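Local structure of endo-1,4-beta-xylanase D (Paenibacillus polymyxa, 1W0N) at residues A[57-71]-A[119-131]. The protein binds xylan in a calcium-dependent manner as the family 36 carbohydrate-binding module of a xylanase that probably hydrolyses beta-1,4-xylosidic linkages. Sequence-based numbering, arbitrary orientation.
With CA (calcium ion), chain B; MG (magnesium ion), chain C; SO4 (sulfate ion), chain D.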
ATOM      1  N   HIS A  57     -11.332   2.371  10.302  1.00  5.64           N
ATOM      2  CA  HIS A  57      -9.981   2.797  10.613  1.00  5.77           C
ATOM      3  C   HIS A  57      -9.548   3.958   9.732  1.00  6.07           C
ATOM      4  O   HIS A  57     -10.040   4.153   8.632  1.00  6.93           O
ATOM      5  CB  HIS A  57      -8.964   1.663  10.366  1.00  6.04           C
ATOM      6  CG  HIS A  57      -9.111   0.548  11.345  1.00  6.18           C
ATOM      7  ND1 HIS A  57     -10.095  -0.397  11.226  1.00  6.39           N
ATOM      8  CD2 HIS A  57      -8.449   0.313  12.500  1.00  7.29           C
ATOM      9  CE1 HIS A  57     -10.025  -1.188  12.284  1.00  6.67           C
ATOM     10  NE2 HIS A  57      -9.047  -0.795  13.066  1.00  7.53           N
ATOM     11  N   ASN A  58      -8.549   4.686  10.255  1.00  6.93           N
ATOM     12  CA  ASN A  58      -7.698   5.535   9.449  1.00  7.44           C
ATOM     13  C   ASN A  58      -6.499   4.713   9.025  1.00  7.16           C
ATOM     14  O   ASN A  58      -5.968   3.908   9.803  1.00  8.08           O
ATOM     15  CB  ASN A  58      -7.233   6.741  10.265  1.00  9.03           C
ATOM     16  CG  ASN A  58      -8.368   7.552  10.826  1.00 10.22           C
ATOM     17  OD1 ASN A  58      -8.386   7.885  12.054  1.00 16.84           O
ATOM     18  ND2 ASN A  58      -9.290   7.883  10.013  1.00  9.46           N
ATOM     19  N   ILE A  59      -6.082   4.881   7.761  1.00  7.34           N
ATOM     20  CA  ILE A  59      -5.014   4.075   7.214  1.00  6.79           C
ATOM     21  C   ILE A  59      -3.993   4.991   6.550  1.00  6.47           C
ATOM     22  O   ILE A  59      -4.349   5.771   5.665  1.00  7.40           O
ATOM     23  CB  ILE A  59      -5.517   3.063   6.192  1.00  9.14           C
ATOM     24  CG1 ILE A  59      -6.715   2.264   6.708  1.00 12.11           C
ATOM     25  CG2 ILE A  59      -4.401   2.102   5.824  1.00  9.78           C
ATOM     26  CD1 ILE A  59      -7.940   2.497   5.984  1.00 12.73           C
ATOM     27  N   SER A  60      -2.727   4.868   6.968  1.00  5.85           N
ATOM     28  CA  SER A  60      -1.660   5.639   6.358  1.00  5.74           C
ATOM     29  C   SER A  60      -0.622   4.696   5.764  1.00  5.37           C
ATOM     30  O   SER A  60      -0.367   3.616   6.290  1.00  5.97           O
ATOM     31  CB  SER A  60      -1.008   6.582   7.355  1.00  7.41           C
ATOM     32  OG  SER A  60      -1.844   7.671   7.706  1.00  9.30           O
ATOM     33  N   VAL A  61      -0.035   5.133   4.650  1.00  4.78           N
ATOM     34  CA  VAL A  61       1.059   4.415   4.014  1.00  4.54           C
ATOM     35  C   VAL A  61       2.150   5.436   3.728  1.00  4.40           C
ATOM     36  O   VAL A  61       1.881   6.504   3.170  1.00  4.68           O
ATOM     37  CB  VAL A  61       0.617   3.702   2.718  1.00  5.14           C
ATOM     38  CG1 VAL A  61       1.817   3.154   1.931  1.00  5.40           C
ATOM     39  CG2 VAL A  61      -0.331   2.559   3.060  1.00  6.45           C
ATOM     40  N   ARG A  62       3.396   5.098   4.113  1.00  4.35           N
ATOM     41  CA  ARG A  62       4.543   5.879   3.689  1.00  4.48           C
ATOM     42  C   ARG A  62       5.056   5.280   2.380  1.00  4.20           C
ATOM     43  O   ARG A  62       5.273   4.070   2.294  1.00  4.72           O
ATOM     44  CB  ARG A  62       5.643   5.884   4.750  1.00  4.94           C
ATOM     45  CG  ARG A  62       6.831   6.738   4.351  1.00  5.12           C
ATOM     46  CD  ARG A  62       7.780   6.982   5.503  1.00  5.84           C
ATOM     47  NE  ARG A  62       8.818   7.950   5.176  1.00  6.33           N
ATOM     48  CZ  ARG A  62      10.122   7.705   5.033  1.00  5.88           C
ATOM     49  NH1 ARG A  62      10.613   6.471   5.069  1.00  6.62           N
ATOM     50  NH2 ARG A  62      10.962   8.733   4.840  1.00  6.72           N
ATOM     51  N   GLY A  63       5.199   6.133   1.369  1.00  4.17           N
ATOM     52  CA  GLY A  63       5.579   5.674   0.052  1.00  4.06           C
ATOM     53  C   GLY A  63       6.235   6.781  -0.751  1.00  3.84           C
ATOM     54  O   GLY A  63       6.370   7.913  -0.294  1.00  4.47           O
ATOM     55  N   ALA A  64       6.634   6.421  -1.975  1.00  3.87           N
ATOM     56  CA  ALA A  64       7.256   7.371  -2.889  1.00  3.92           C
ATOM     57  C   ALA A  64       7.034   6.896  -4.305  1.00  3.76           C
ATOM     58  O   ALA A  64       6.700   5.732  -4.545  1.00  4.57           O
ATOM     59  CB  ALA A  64       8.759   7.506  -2.601  1.00  4.64           C
ATOM     60  N   SER A  65       7.237   7.806  -5.261  1.00  4.36           N
ATOM     61  CA  SER A  65       7.232   7.468  -6.668  1.00  4.23           C
ATOM     62  C   SER A  65       8.656   7.209  -7.164  1.00  4.39           C
ATOM     63  O   SER A  65       9.623   7.784  -6.650  1.00  5.12           O
ATOM     64  CB  SER A  65       6.643   8.649  -7.441  1.00  4.69           C
ATOM     65  OG  SER A  65       6.629   8.361  -8.831  1.00  5.01           O
ATOM     66  N   SER A  66       8.752   6.397  -8.212  1.00  4.58           N
ATOM     67  CA  SER A  66      10.005   6.217  -8.921  1.00  5.00           C
ATOM     68  C   SER A  66      10.450   7.458  -9.686  1.00  5.68           C
ATOM     69  O   SER A  66      11.609   7.544 -10.085  1.00  7.61           O
ATOM     70  CB  SER A  66       9.891   5.035  -9.884  1.00  5.58           C
ATOM     71  OG  SER A  66       8.856   5.236 -10.836  1.00  5.67           O
ATOM     72  N   ASN A  67       9.525   8.402  -9.898  1.00  5.66           N
ATOM     73  CA  ASN A  67       9.801   9.549 -10.747  1.00  6.78           C
ATOM     74  C   ASN A  67       9.245  10.812 -10.100  1.00  6.45           C
ATOM     75  O   ASN A  67       8.603  10.780  -9.050  1.00  6.36           O
ATOM     76  CB  ASN A  67       9.196   9.301 -12.136  1.00  8.78           C
ATOM     77  CG  ASN A  67      10.003   8.315 -12.955  1.00 11.19           C
ATOM     78  OD1 ASN A  67      10.580   8.715 -14.010  1.00 16.75           O
ATOM     79  ND2 ASN A  67      10.038   7.080 -12.598  1.00 10.50           N
ATOM     80  N   ALA A  68       9.509  11.960 -10.761  1.00  7.13           N
ATOM     81  CA  ALA A  68       8.962  13.213 -10.288  1.00  7.52           C
ATOM     82  C   ALA A  68       7.437  13.205 -10.270  1.00  7.10           C
ATOM     83  O   ALA A  68       6.836  13.923  -9.459  1.00  8.15           O
ATOM     84  CB  ALA A  68       9.479  14.343 -11.165  1.00  8.56           C
ATOM     85  N   GLY A  69       6.822  12.454 -11.173  1.00  6.77           N
ATOM     86  CA  GLY A  69       5.389  12.400 -11.270  1.00  6.66           C
ATOM     87  C   GLY A  69       4.736  11.373 -10.354  1.00  6.08           C
ATOM     88  O   GLY A  69       5.314  10.925  -9.355  1.00  6.19           O
ATOM     89  N   THR A  70       3.506  11.017 -10.698  1.00  6.47           N
ATOM     90  CA  THR A  70       2.610  10.323  -9.788  1.00  6.32           C
ATOM     91  C   THR A  70       2.664   8.812  -9.936  1.00  6.10           C
ATOM     92  O   THR A  70       2.642   8.276 -11.041  1.00  7.05           O
ATOM     93  CB  THR A  70       1.178  10.787 -10.095  1.00  7.26           C
ATOM     94  OG1 THR A  70       1.102  12.207  -9.952  1.00  8.29           O
ATOM     95  CG2 THR A  70       0.159  10.151  -9.162  1.00  8.19           C
ATOM     96  N   ALA A  71       2.694   8.150  -8.770  1.00  6.02           N
ATOM     97  CA  ALA A  71       2.428   6.724  -8.645  1.00  6.34           C
ATOM     98  C   ALA A  71       1.200   6.589  -7.734  1.00  6.53           C
ATOM     99  O   ALA A  71       1.084   7.295  -6.746  1.00  8.95           O
ATOM    100  CB  ALA A  71       3.623   6.015  -8.023  1.00  7.32           C
ATOM    101  N   THR A 119       0.544   5.160 -14.297  1.00 17.12           N
ATOM    102  CA  THR A 119       1.366   5.802 -13.434  1.00 15.52           C
ATOM    103  C   THR A 119       2.772   5.270 -13.343  1.00 11.41           C
ATOM    104  O   THR A 119       3.073   4.245 -13.952  1.00 12.58           O
ATOM    105  CB  THR A 119       0.805   5.756 -12.060  1.00 13.39           C
ATOM    106  OG1 THR A 119       1.064   4.508 -11.427  1.00 15.18           O
ATOM    107  CG2 THR A 119      -0.674   6.006 -11.974  1.00 16.14           C
ATOM    108  N   TRP A 120       3.628   5.971 -12.635  1.00  8.84           N
ATOM    109  CA  TRP A 120       4.971   5.534 -12.356  1.00  7.01           C
ATOM    110  C   TRP A 120       4.914   4.389 -11.344  1.00  5.98           C
ATOM    111  O   TRP A 120       3.867   3.862 -11.003  1.00  8.77           O
ATOM    112  CB  TRP A 120       5.790   6.733 -11.888  1.00  7.15           C
ATOM    113  CG  TRP A 120       5.983   7.742 -12.972  1.00  7.89           C
ATOM    114  CD1 TRP A 120       5.437   8.973 -13.044  1.00  9.76           C
ATOM    115  CD2 TRP A 120       6.766   7.566 -14.156  1.00  8.99           C
ATOM    116  NE1 TRP A 120       5.836   9.596 -14.188  1.00 10.84           N
ATOM    117  CE2 TRP A 120       6.645   8.745 -14.899  1.00 10.23           C
ATOM    118  CE3 TRP A 120       7.557   6.522 -14.658  1.00 10.55           C
ATOM    119  CZ2 TRP A 120       7.306   8.928 -16.137  1.00 12.31           C
ATOM    120  CZ3 TRP A 120       8.186   6.700 -15.868  1.00 12.57           C
ATOM    121  CH2 TRP A 120       8.058   7.896 -16.592  1.00 13.28           C
ATOM    122  N   ASP A 121       6.083   3.971 -10.902  1.00  5.10           N
ATOM    123  CA  ASP A 121       6.183   2.852  -9.986  1.00  4.43           C
ATOM    124  C   ASP A 121       6.142   3.356  -8.562  1.00  4.37           C
ATOM    125  O   ASP A 121       6.543   4.485  -8.274  1.00  5.27           O
ATOM    126  CB  ASP A 121       7.445   2.076 -10.302  1.00  4.65           C
ATOM    127  CG  ASP A 121       7.423   1.570 -11.727  1.00  5.01           C
ATOM    128  OD1 ASP A 121       6.302   1.209 -12.169  1.00  5.50           O
ATOM    129  OD2 ASP A 121       8.482   1.524 -12.399  1.00  5.78           O
ATOM    130  N   ALA A 122       5.598   2.514  -7.677  1.00  4.37           N
ATOM    131  CA  ALA A 122       5.434   2.894  -6.283  1.00  4.47           C
ATOM    132  C   ALA A 122       6.408   2.146  -5.396  1.00  4.24           C
ATOM    133  O   ALA A 122       6.557   0.923  -5.495  1.00  5.80           O
ATOM    134  CB  ALA A 122       4.028   2.619  -5.798  1.00  5.48           C
ATOM    135  N   TYR A 123       7.022   2.885  -4.499  1.00  4.27           N
ATOM    136  CA  TYR A 123       7.805   2.331  -3.418  1.00  4.27           C
ATOM    137  C   TYR A 123       6.951   2.426  -2.163  1.00  4.22           C
ATOM    138  O   TYR A 123       6.425   3.510  -1.855  1.00  4.75           O
ATOM    139  CB  TYR A 123       9.085   3.136  -3.265  1.00  4.68           C
ATOM    140  CG  TYR A 123       9.923   3.250  -4.522  1.00  4.81           C
ATOM    141  CD1 TYR A 123      10.189   2.152  -5.324  1.00  5.97           C
ATOM    142  CD2 TYR A 123      10.500   4.461  -4.873  1.00  4.84           C
ATOM    143  CE1 TYR A 123      10.995   2.255  -6.455  1.00  6.31           C
ATOM    144  CE2 TYR A 123      11.327   4.575  -5.980  1.00  5.18           C
ATOM    145  CZ  TYR A 123      11.573   3.466  -6.767  1.00  5.40           C
ATOM    146  OH  TYR A 123      12.396   3.561  -7.862  1.00  6.59           O
ATOM    147  N   VAL A 124       6.879   1.314  -1.422  0.50  4.28           N
ATOM    148  CA  VAL A 124       5.995   1.232  -0.257  0.50  4.43           C
ATOM    149  C   VAL A 124       6.859   0.891   0.937  0.50  4.15           C
ATOM    150  O   VAL A 124       7.620  -0.099   0.894  0.50  4.17           O
ATOM    151  CB  VAL A 124       4.941   0.114  -0.503  0.50  5.00           C
ATOM    152  CG1 VAL A 124       3.991   0.046   0.644  0.50  6.09           C
ATOM    153  CG2 VAL A 124       4.129   0.399  -1.773  0.50  6.06           C
ATOM    154  N   ASP A 125       6.752   1.694   1.988  1.00  4.52           N
ATOM    155  CA  ASP A 125       7.584   1.498   3.183  1.00  4.50           C
ATOM    156  C   ASP A 125       6.843   0.665   4.240  1.00  4.69           C
ATOM    157  O   ASP A 125       7.346  -0.367   4.699  1.00  5.46           O
ATOM    158  CB  ASP A 125       7.981   2.881   3.710  1.00  4.98           C
ATOM    159  CG  ASP A 125       8.934   2.860   4.887  1.00  5.73           C
ATOM    160  OD1 ASP A 125       9.290   1.759   5.349  1.00  6.86           O
ATOM    161  OD2 ASP A 125       9.315   3.955   5.364  1.00  6.83           O
ATOM    162  N   PHE A 126       5.657   1.130   4.618  1.00  4.91           N
ATOM    163  CA  PHE A 126       4.857   0.478   5.652  1.00  4.91           C
ATOM    164  C   PHE A 126       3.424   0.978   5.529  1.00  5.05           C
ATOM    165  O   PHE A 126       3.154   1.998   4.876  1.00  5.32           O
ATOM    166  CB  PHE A 126       5.399   0.765   7.065  1.00  5.61           C
ATOM    167  CG  PHE A 126       5.398   2.223   7.453  1.00  6.26           C
ATOM    168  CD1 PHE A 126       4.217   2.884   7.830  1.00  7.48           C
ATOM    169  CD2 PHE A 126       6.601   2.925   7.478  1.00  6.94           C
ATOM    170  CE1 PHE A 126       4.229   4.226   8.213  1.00  8.62           C
ATOM    171  CE2 PHE A 126       6.626   4.264   7.897  1.00  8.44           C
ATOM    172  CZ  PHE A 126       5.433   4.903   8.248  1.00  8.91           C
ATOM    173  N   ILE A 127       2.533   0.254   6.220  1.00  5.31           N
ATOM    174  CA  ILE A 127       1.151   0.656   6.413  1.00  5.19           C
ATOM    175  C   ILE A 127       0.898   0.773   7.911  1.00  5.46           C
ATOM    176  O   ILE A 127       1.466   0.028   8.711  1.00  6.52           O
ATOM    177  CB  ILE A 127       0.178  -0.360   5.746  1.00  5.80           C
ATOM    178  CG1 ILE A 127      -1.266   0.152   5.733  1.00  6.27           C
ATOM    179  CG2 ILE A 127       0.265  -1.733   6.402  1.00  6.72           C
ATOM    180  CD1 ILE A 127      -2.137  -0.543   4.702  1.00  7.51           C
ATOM    181  N   GLU A 128       0.024   1.716   8.282  1.00  5.47           N
ATOM    182  CA  GLU A 128      -0.342   1.916   9.676  1.00  5.98           C
ATOM    183  C   GLU A 128      -1.851   2.100   9.767  1.00  5.88           C
ATOM    184  O   GLU A 128      -2.426   2.964   9.126  1.00  7.54           O
ATOM    185  CB  GLU A 128       0.351   3.164  10.242  1.00  8.25           C
ATOM    186  CG  GLU A 128       0.319   3.244  11.719  0.50 12.68           C
ATOM    187  CD  GLU A 128       0.600   4.662  12.274  0.50 24.87           C
ATOM    188  OE1 GLU A 128       0.770   5.658  11.570  0.50 27.08           O
ATOM    189  OE2 GLU A 128       0.557   4.836  13.518  0.50 28.38           O
ATOM    190  N   PHE A 129      -2.488   1.294  10.635  1.00  6.57           N
ATOM    191  CA  PHE A 129      -3.895   1.415  10.957  1.00  6.80           C
ATOM    192  C   PHE A 129      -4.058   2.043  12.309  1.00  7.46           C
ATOM    193  O   PHE A 129      -3.336   1.730  13.260  1.00  8.76           O
ATOM    194  CB  PHE A 129      -4.538   0.006  11.013  1.00  7.51           C
ATOM    195  CG  PHE A 129      -4.621  -0.670   9.679  1.00  7.26           C
ATOM    196  CD1 PHE A 129      -3.587  -1.464   9.196  1.00  9.45           C
ATOM    197  CD2 PHE A 129      -5.753  -0.528   8.900  1.00  8.51           C
ATOM    198  CE1 PHE A 129      -3.699  -2.059   7.927  1.00  9.83           C
ATOM    199  CE2 PHE A 129      -5.868  -1.132   7.684  1.00 10.04           C
ATOM    200  CZ  PHE A 129      -4.820  -1.869   7.179  1.00 10.23           C
ATOM    201  N   SER A 130      -5.060   2.931  12.424  1.00  7.58           N
ATOM    202  CA  SER A 130      -5.390   3.527  13.687  1.00  8.69           C
ATOM    203  C   SER A 130      -6.892   3.766  13.736  1.00  8.71           C
ATOM    204  O   SER A 130      -7.586   3.730  12.721  1.00  9.19           O
ATOM    205  CB  SER A 130      -4.640   4.824  13.880  1.00 10.20           C
ATOM    206  OG  SER A 130      -4.932   5.742  12.874  1.00 11.62           O
ATOM    207  N   LEU A 131      -7.412   4.008  14.924  1.00 10.98           N
ATOM    208  CA  LEU A 131      -8.815   4.246  15.082  1.00 14.62           C
ATOM    209  C   LEU A 131      -9.165   5.680  14.968  1.00 16.13           C
ATOM    210  O   LEU A 131      -8.322   6.535  15.244  1.00 20.08           O
ATOM    211  CB  LEU A 131      -9.304   3.643  16.405  1.00 14.63           C
ATOM    212  CG  LEU A 131      -9.201   2.120  16.491  1.00 15.47           C
ATOM    213  CD1 LEU A 131      -9.415   1.632  17.953  1.00 21.12           C
ATOM    214  CD2 LEU A 131     -10.214   1.440  15.577  1.00 15.34           C
ATOM    215  OXT LEU A 131     -10.328   6.041  14.610  1.00 18.80           O
TER
HETATM  216 CA    CA B1132       9.705  -0.470   5.618  1.00  6.09          CA
HETATM  217 MG    MG C1133       5.529   0.583 -13.933  1.00  6.20          MG
HETATM  218  S   SO4 D1134      -9.295  -3.183  15.128  0.50  7.85           S
HETATM  219  O1  SO4 D1134      -9.084  -2.580  16.357  0.50  9.14           O
HETATM  220  O2  SO4 D1134     -10.559  -2.905  14.641  0.50 21.44           O
HETATM  221  O3  SO4 D1134      -8.182  -2.836  14.228  0.50 22.42           O
HETATM  222  O4  SO4 D1134      -9.128  -4.572  15.648  0.50 20.71           O
HETATM  223  O   HOH W   1      13.530   5.797  -8.314  1.00 10.55           O
HETATM  224  O   HOH W   2       3.734   1.457 -13.431  1.00  8.32           O
HETATM  225  O   HOH W   3       7.467  -0.040 -14.360  1.00  6.66           O
HETATM  226  O   HOH W   4      11.447   0.457   7.013  1.00  9.66           O
HETATM  227  O   HOH W   5       4.846  -0.123 -15.737  1.00  9.32           O
HETATM  228  O   HOH W   6       5.957   2.420 -14.872  1.00  8.53           O
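Asn67 lays its amide flat over one face of the Trp120 indole, the two planes only 11° apart, with CB 3.6 Å from the centroid of the five-membered ring; at the indole edge, in plane, sits the backbone N of Thr70. The amide is steadied by Asn67 ND2 donating to Ser66 OG, which in turn accepts from the backbone N of Asp121 (3.0 Å). Farther along, Arg62 CB rests over a face of Phe126, 3.9 Å from the ring centroid, and Lys14 makes a cation-pi contact with the same ring. Phe129 takes Ile59 CG2 over one face and turns its edge toward the face of His57, planes at 89°.

Strands 57-65 and 122-130 pair antiparallel within one sheet of this beta-sandwich module. A classic beta bulge at Asp125 and Phe126 faces Arg62, whose O accepts from Asp125 N at 2.8 Å. With CG anti to the backbone N (chi1 -178°) and an extended chain, Arg62 carries NH1 to Asp125 OD2 at 2.8 Å, the carboxylate oxygen lying in the guanidinium plane. Asp125 grips the calcium with OD1 (2.3 Å) and its backbone O, beside Glu16, Glu18 and Asp35. A leucine in place of Arg62, having no guanidinium, is likely to leave OD2 without its cationic mate and more negative charge uncompensated beside the calcium. The salt bridge thus makes Arg62 a second-shell residue, likely offsetting part of the negative charge gathered round the calcium.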